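Side-chain contacts in 4-hydroxythreonine-4-phosphate dehydrogenase (Legionella pneumophila subsp. pneumophila, PDB 6XMY), which probably catalyses the NAD(P)-dependent oxidation of 4-(phosphooxy)-L-threonine, a step in the biosynthesis of pyridoxine 5'-phosphate: residues Arg172-Pro175 with Asp176-Ser180; Ser180-Ile183 with Ile184-Gln188. One frame throughout, in Å; residues are numbered along the deposited sequence.

Contact 1: Arg172-Pro175 with Asp176-Ser180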
loop_
_atom_site.group_PDB
_atom_site.type_symbol
_atom_site.label_atom_id
_atom_site.label_comp_id
_atom_site.label_asym_id
_atom_site.label_seq_id
_atom_site.Cartn_x
_atom_site.Cartn_y
_atom_site.Cartn_z
ATOM N N ARG A 172 -2.964 -17.034 14.548
ATOM C CA ARG A 172 -2.227 -17.800 15.555
ATOM C C ARG A 172 -0.869 -17.181 15.867
ATOM O O ARG A 172 -0.374 -17.308 16.993
ATOM C CB ARG A 172 -1.998 -19.238 15.074
ATOM C CG ARG A 172 -3.198 -20.163 15.140
ATOM C CD ARG A 172 -2.868 -21.632 14.836
ATOM N NE ARG A 172 -4.032 -22.500 15.059
ATOM C CZ ARG A 172 -4.315 -23.061 16.229
ATOM N NH1 ARG A 172 -3.516 -22.852 17.269
ATOM N NH2 ARG A 172 -5.389 -23.831 16.359
ATOM N N MET A 173 -0.235 -16.536 14.885
ATOM C CA MET A 173 1.126 -16.028 15.046
ATOM C C MET A 173 1.184 -14.593 15.545
ATOM O O MET A 173 2.278 -14.104 15.864
ATOM C CB MET A 173 1.875 -16.131 13.715
ATOM C CG MET A 173 2.072 -17.570 13.236
ATOM S SD MET A 173 2.979 -17.688 11.691
ATOM C CE MET A 173 4.569 -17.027 12.184
ATOM N N VAL A 174 0.050 -13.907 15.613
ATOM C CA VAL A 174 0.064 -12.492 15.987
ATOM C C VAL A 174 0.641 -12.252 17.376
ATOM O O VAL A 174 1.560 -11.425 17.504
ATOM C CB VAL A 174 -1.318 -11.861 15.746
ATOM C CG1 VAL A 174 -1.430 -10.504 16.446
ATOM C CG2 VAL A 174 -1.572 -11.716 14.250
ATOM N N PRO A 175 0.161 -12.896 18.443
ATOM C CA PRO A 175 0.690 -12.549 19.771
ATOM C C PRO A 175 2.191 -12.739 19.909
ATOM O O PRO A 175 2.867 -11.859 20.454
ATOM C CB PRO A 175 -0.120 -13.450 20.705
ATOM C CG PRO A 175 -1.429 -13.641 19.960
ATOM C CD PRO A 175 -0.979 -13.830 18.546
ATOM N N ASP A 176 2.740 -13.849 19.415
ATOM C CA ASP A 176 4.179 -14.054 19.518
ATOM C C ASP A 176 4.965 -13.093 18.642
ATOM O O ASP A 176 6.141 -12.848 18.928
ATOM C CB ASP A 176 4.536 -15.498 19.171
ATOM C CG ASP A 176 4.093 -16.476 20.238
ATOM O OD1 ASP A 176 4.071 -16.087 21.425
ATOM O OD2 ASP A 176 3.775 -17.633 19.897
ATOM N N ALA A 177 4.353 -12.542 17.594
ATOM C CA ALA A 177 5.075 -11.612 16.737
ATOM C C ALA A 177 5.224 -10.235 17.358
ATOM O O ALA A 177 6.082 -9.463 16.911
ATOM C CB ALA A 177 4.373 -11.475 15.388
ATOM N N ILE A 178 4.424 -9.899 18.367
ATOM C CA ILE A 178 4.409 -8.549 18.927
ATOM C C ILE A 178 5.322 -8.497 20.143
ATOM O O ILE A 178 5.030 -9.090 21.186
ATOM C CB ILE A 178 2.988 -8.089 19.270
ATOM C CG1 ILE A 178 2.148 -8.008 17.991
ATOM C CG2 ILE A 178 3.034 -6.746 20.011
ATOM C CD1 ILE A 178 0.677 -7.894 18.249
ATOM N N SER A 179 6.421 -7.770 20.009
ATOM C CA SER A 179 7.338 -7.496 21.102
ATOM C C SER A 179 7.319 -5.998 21.376
ATOM O O SER A 179 6.860 -5.203 20.550
ATOM C CB SER A 179 8.760 -7.913 20.732
ATOM O OG SER A 179 9.229 -7.156 19.633
ATOM N N SER A 180 7.832 -5.613 22.548
ATOM C CA SER A 180 7.945 -4.189 22.847
ATOM C C SER A 180 8.824 -3.483 21.814
ATOM O O SER A 180 8.489 -2.387 21.350
ATOM C CB SER A 180 8.492 -3.984 24.260
ATOM O OG SER A 180 7.587 -4.481 25.239
HETATM O O HOH W 1 1.306 -16.283 18.768
HETATM O O HOH W 2 2.768 -10.035 22.450
#
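Ala177 N reaches back to Met173 O at 3.1 Å, an i to i+4 bond whose N-H...O angle of 136° marks a short, imperfect helical turn. The same N-H also leans on Val174 O, more weakly, so one donor is divided between two carbonyls. Ile178 N behaves alike: its straighter bond, 155°, runs to Pro175 O at 3.3 Å and approaches from above the carbonyl plane, while that to Val174 O is weak. Mixed i+3 and i+4 partners of this kind fit a single, weakly bonded turn.

Two waters add further partners. One molecule accepts from Asp176 N at 2.9 Å and donates to Arg172 O, bridging the start of the turn; a second donates to both Pro175 O and Ile178 O, so Pro175 O accepts hydrogen bonds from both this water and Ile178 N.

On the buried side Val174 and Ile178 lie side by side, CG1 of the valine 3.8 Å from CD1 of the isoleucine. The valine branch that touches, CG1, lies anti to the backbone N (chi1 166°). Beyond the turn, Ser179 N-caps helix 180-197 through OG to Leu182 N. Val174 packs on Tyr267, Ile178 on Thr166 and Leu210, and helix 223-237 meets both segments, with Glu223 against Pro175 and Ile227 against Ile178.

Contact 2: Ser180-Ile183 with Ile184-Gln188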
loop_
_atom_site.group_PDB
_atom_site.type_symbol
_atom_site.label_atom_id
_atom_site.label_comp_id
_atom_site.label_asym_id
_atom_site.label_seq_id
_atom_site.Cartn_x
_atom_site.Cartn_y
_atom_site.Cartn_z
ATOM N N SER A 180 7.832 -5.613 22.548
ATOM C CA SER A 180 7.945 -4.189 22.847
ATOM C C SER A 180 8.824 -3.483 21.814
ATOM O O SER A 180 8.489 -2.387 21.350
ATOM C CB SER A 180 8.492 -3.984 24.260
ATOM O OG SER A 180 7.587 -4.481 25.239
ATOM N N LEU A 181 9.941 -4.111 21.427
ATOM C CA LEU A 181 10.838 -3.508 20.445
ATOM C C LEU A 181 10.147 -3.293 19.107
ATOM O O LEU A 181 10.349 -2.263 18.460
ATOM C CB LEU A 181 12.081 -4.378 20.270
ATOM C CG LEU A 181 13.199 -4.162 21.287
ATOM C CD1 LEU A 181 14.432 -4.965 20.896
ATOM C CD2 LEU A 181 13.537 -2.681 21.375
ATOM N N LEU A 182 9.326 -4.251 18.672
ATOM C CA LEU A 182 8.635 -4.082 17.398
ATOM C C LEU A 182 7.675 -2.902 17.450
ATOM O O LEU A 182 7.629 -2.088 16.523
ATOM C CB LEU A 182 7.891 -5.360 17.004
ATOM C CG LEU A 182 7.048 -5.230 15.724
ATOM C CD1 LEU A 182 7.926 -5.006 14.497
ATOM C CD2 LEU A 182 6.177 -6.457 15.538
ATOM N N ILE A 183 6.905 -2.791 18.538
ATOM C CA ILE A 183 5.973 -1.674 18.684
ATOM C C ILE A 183 6.724 -0.352 18.647
ATOM O O ILE A 183 6.314 0.601 17.969
ATOM C CB ILE A 183 5.165 -1.823 19.985
ATOM C CG1 ILE A 183 4.254 -3.053 19.909
ATOM C CG2 ILE A 183 4.348 -0.570 20.249
ATOM C CD1 ILE A 183 3.604 -3.372 21.230
ATOM N N ILE A 184 7.843 -0.281 19.372
ATOM C CA ILE A 184 8.658 0.934 19.384
ATOM C C ILE A 184 9.127 1.290 17.976
ATOM O O ILE A 184 9.007 2.438 17.535
ATOM C CB ILE A 184 9.837 0.768 20.358
ATOM C CG1 ILE A 184 9.323 0.717 21.801
ATOM C CG2 ILE A 184 10.838 1.904 20.174
ATOM C CD1 ILE A 184 10.297 0.088 22.766
ATOM N N LYS A 185 9.668 0.309 17.253
ATOM C CA LYS A 185 10.230 0.595 15.939
ATOM C C LYS A 185 9.145 0.994 14.953
ATOM O O LYS A 185 9.339 1.904 14.137
ATOM C CB LYS A 185 11.003 -0.621 15.441
ATOM C CG LYS A 185 12.308 -0.816 16.192
ATOM C CD LYS A 185 12.967 -2.131 15.837
ATOM C CE LYS A 185 14.291 -2.289 16.566
ATOM N NZ LYS A 185 14.936 -3.593 16.259
ATOM N N VAL A 186 7.994 0.319 15.015
ATOM C CA VAL A 186 6.871 0.671 14.152
ATOM C C VAL A 186 6.409 2.093 14.432
ATOM O O VAL A 186 6.206 2.896 13.509
ATOM C CB VAL A 186 5.726 -0.341 14.330
ATOM C CG1 VAL A 186 4.420 0.224 13.783
ATOM C CG2 VAL A 186 6.087 -1.649 13.648
ATOM N N ILE A 187 6.203 2.416 15.712
ATOM C CA ILE A 187 5.678 3.735 16.041
ATOM C C ILE A 187 6.725 4.834 15.828
ATOM O O ILE A 187 6.377 5.954 15.432
ATOM C CB ILE A 187 5.007 3.740 17.430
ATOM C CG1 ILE A 187 3.812 2.776 17.405
ATOM C CG2 ILE A 187 4.543 5.148 17.799
ATOM C CD1 ILE A 187 3.042 2.681 18.720
ATOM N N GLN A 188 8.015 4.534 16.026
ATOM C CA GLN A 188 9.049 5.504 15.659
ATOM C C GLN A 188 8.968 5.840 14.172
ATOM O O GLN A 188 9.009 7.013 13.784
ATOM C CB GLN A 188 10.440 4.955 15.990
ATOM C CG GLN A 188 10.848 5.042 17.457
ATOM C CD GLN A 188 12.135 4.285 17.746
ATOM O OE1 GLN A 188 12.598 3.478 16.934
ATOM N NE2 GLN A 188 12.718 4.538 18.907
#
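Lys185 N donates to Leu181 O at 2.9 Å. The aliphatic part of the same lysine lies against this oxygen too: CG comes to 3.3 Å from Leu181 O, because chi1 of -72° sets CG beside the backbone N. From there the chain is extended to NZ, which forms a salt bridge with Glu149.

Val186 N reaches Leu182 O from nearly in line with the C=O bond, and Val186 CG2 crosses the leucine side chain at a slant, 3.9 Å from Leu182 CD1. Ile184 N to Ser180 O and Ile187 N to Ile183 O complete four successive i to i+4 bonds, all between 160° and 167° at the hydrogen: the regular alpha-helical pattern of the first turns of helix 180-197. Ser180 OG is satisfied separately, by Ile227 O of helix 223-237.

The apolar pairs follow the same spacing. Ile183 and Ile187 point the same way, side by side, with Ile183 CG2 3.8 Å from Ile187 CD1. In Ile183 it is the CG2 branch that lies anti to the backbone N, while CG1 sits beside that N, leaving the methyl to face the next turn. Ile184 CG1 lies back against the preceding turn, 3.2 Å from Ser180 O.

On the buried side, Ile183 packs on Ile228 and Ala231, Ile184 on Thr234 and Ile187 on Leu235, all of helix 223-237, and Ile187 also touches Ile205 and Val207 of strand 204-208. Elsewhere on the helix, Leu182 rests on Val165 and Lys185 on Thr150.

Overall arrangement
Contacts 1 and 2 are consecutive in the chain and share Ser180: the short helix 174-177 leads into helix 180-197. They also touch directly, Ile178 CG2 lying 3.6 Å from Ile183 CD1. Each mixes buried and exposed residues, but contact 2 has four buried among its eight touching residues against two of six in contact 1. Backbone chemistry separates them most clearly, since most bonds of contact 1 are bent or shared, with two waters joining in, whereas those of contact 2 are near-straight i to i+4 bonds. Both meet helix 223-237; contact 2 adds strand 204-208, while Val174 of contact 1 lies about 7 Å from zinc ligand His268, side chain to side chain.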